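Local coordinates for protein uncharacterized peptidase Lmo0363 (Listeria monocytogenes, PDB 3L4E) that is an uncharacterized member of the peptidase S51 family, similar to peptidase E, and probably acts as a serine peptidase, at residues I125-N129 against I130-Q134. Residues are numbered along the deposited sequence; the frame is centred on the assembly and turned at random.
Sequences ITSPN and IAYIQ
The ring of Tyr132 meets Ser127 and Asn129 with its edge: Ser127 OG, Asn129 O and a water all lie near its plane. Asn129 O sits 3.2 Å from Tyr132 CD2, and Ser127 OG is 3.6 Å from Tyr132 CE2. The CD2-CE2 edge of Tyr132 thus faces both oxygens, and its hydroxyl continues past Ser127 to bond the carbonyl of Thr158; Ser127 OG is itself bonded to the carbonyl of Val124. The other flat group, the Asn129 amide, receives the N-H of Ala131 at OD1 (N to OD1 2.8 Å, N-H...O 158°). The donor stands 41° out of the carbonyl plane, off the lone-pair direction. With chi1 at 175°, the amide lies beside its own carbonyl carbon, where OD1 can reach that N-H. The side-chain oxygen of an Asn accepting the backbone N-H two residues on defines an Asx turn, here leading into a short 3-10 turn in which Ile133 N bonds Ile130 O. The same OD1 accepts a hydrogen bond from the water, which in turn accepts from Tyr132 N (2.9 Å from N to water O), while ND2 reaches Asp149. At the apolar end, Ile130 CG2 lies 4.4 Å from Ile125 CG2 and 4.0 Å from Ser127 OG; both isoleucines also pack on helix 90-100, and Ile125 touches residues consistent with a nucleophile elbow, its side chain about 10 Å from that of Ser120, a charge-relay residue by similarity.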
loop_
_atom_site.group_PDB
_atom_site.type_symbol
_atom_site.label_atom_id
_atom_site.label_comp_id
_atom_site.label_asym_id
_atom_site.label_seq_id
_atom_site.Cartn_x
_atom_site.Cartn_y
_atom_site.Cartn_z
ATOM N N ILE A 125 1.177 4.584 3.837
ATOM C CA ILE A 125 0.152 5.643 3.797
ATOM C C ILE A 125 -1.120 5.340 4.603
ATOM O O ILE A 125 -1.979 6.217 4.750
ATOM C CB ILE A 125 -0.239 6.083 2.348
ATOM C CG1 ILE A 125 -0.874 4.928 1.576
ATOM C CG2 ILE A 125 0.957 6.652 1.605
ATOM C CD1 ILE A 125 -1.553 5.393 0.293
ATOM N N THR A 126 -1.251 4.123 5.133
ATOM C CA THR A 126 -2.379 3.827 6.024
ATOM C C THR A 126 -2.180 4.425 7.421
ATOM O O THR A 126 -3.128 4.527 8.191
ATOM C CB THR A 126 -2.654 2.313 6.179
ATOM O OG1 THR A 126 -1.560 1.687 6.863
ATOM C CG2 THR A 126 -2.871 1.645 4.831
ATOM N N SER A 127 -0.947 4.822 7.734
ATOM C CA SER A 127 -0.619 5.408 9.035
ATOM C C SER A 127 -1.156 6.827 9.184
ATOM O O SER A 127 -1.627 7.428 8.220
ATOM C CB SER A 127 0.895 5.437 9.220
ATOM O OG SER A 127 1.483 6.425 8.387
ATOM N N PRO A 128 -1.082 7.374 10.403
ATOM C CA PRO A 128 -1.516 8.766 10.590
ATOM C C PRO A 128 -0.648 9.775 9.838
ATOM O O PRO A 128 -1.160 10.797 9.397
ATOM C CB PRO A 128 -1.364 8.976 12.102
ATOM C CG PRO A 128 -1.442 7.587 12.688
ATOM C CD PRO A 128 -0.769 6.709 11.682
ATOM N N ASN A 129 0.644 9.499 9.700
ATOM C CA ASN A 129 1.588 10.486 9.172
ATOM C C ASN A 129 2.861 9.785 8.707
ATOM O O ASN A 129 3.404 8.942 9.424
ATOM C CB ASN A 129 1.895 11.540 10.250
ATOM C CG ASN A 129 2.962 12.533 9.822
ATOM O OD1 ASN A 129 4.147 12.205 9.781
ATOM N ND2 ASN A 129 2.546 13.759 9.514
ATOM N N ILE A 130 3.334 10.118 7.510
ATOM C CA ILE A 130 4.427 9.353 6.903
ATOM C C ILE A 130 5.821 9.946 7.112
ATOM O O ILE A 130 6.782 9.501 6.490
ATOM C CB ILE A 130 4.198 9.114 5.393
ATOM C CG1 ILE A 130 4.224 10.440 4.618
ATOM C CG2 ILE A 130 2.876 8.405 5.173
ATOM C CD1 ILE A 130 4.231 10.264 3.101
ATOM N N ALA A 131 5.941 10.939 7.986
ATOM C CA ALA A 131 7.239 11.559 8.215
ATOM C C ALA A 131 8.308 10.527 8.574
ATOM O O ALA A 131 9.459 10.650 8.157
ATOM C CB ALA A 131 7.145 12.643 9.293
ATOM N N TYR A 132 7.918 9.501 9.324
ATOM C CA TYR A 132 8.864 8.503 9.815
ATOM C C TYR A 132 9.570 7.720 8.706
ATOM O O TYR A 132 10.595 7.080 8.954
ATOM C CB TYR A 132 8.171 7.532 10.778
ATOM C CG TYR A 132 7.170 6.587 10.123
ATOM C CD1 TYR A 132 7.524 5.285 9.785
ATOM C CD2 TYR A 132 5.868 6.995 9.860
ATOM C CE1 TYR A 132 6.610 4.419 9.198
ATOM C CE2 TYR A 132 4.949 6.147 9.276
ATOM C CZ TYR A 132 5.323 4.855 8.946
ATOM O OH TYR A 132 4.396 4.011 8.372
ATOM N N ILE A 133 9.026 7.762 7.491
ATOM C CA ILE A 133 9.587 6.974 6.398
ATOM C C ILE A 133 10.619 7.754 5.569
ATOM O O ILE A 133 11.181 7.221 4.613
ATOM C CB ILE A 133 8.465 6.375 5.489
ATOM C CG1 ILE A 133 8.869 5.003 4.933
ATOM C CG2 ILE A 133 8.077 7.329 4.370
ATOM C CD1 ILE A 133 9.026 3.938 5.993
ATOM N N GLN A 134 10.893 9.001 5.954
ATOM C CA GLN A 134 11.743 9.877 5.143
ATOM C C GLN A 134 13.205 9.443 4.977
ATOM O O GLN A 134 13.880 9.905 4.055
ATOM C CB GLN A 134 11.683 11.324 5.644
ATOM C CG GLN A 134 12.218 11.530 7.044
ATOM C CD GLN A 134 11.878 12.902 7.575
ATOM O OE1 GLN A 134 11.128 13.036 8.541
ATOM N NE2 GLN A 134 12.414 13.935 6.931
HETATM O O HOH W 1 5.798 10.296 11.136
#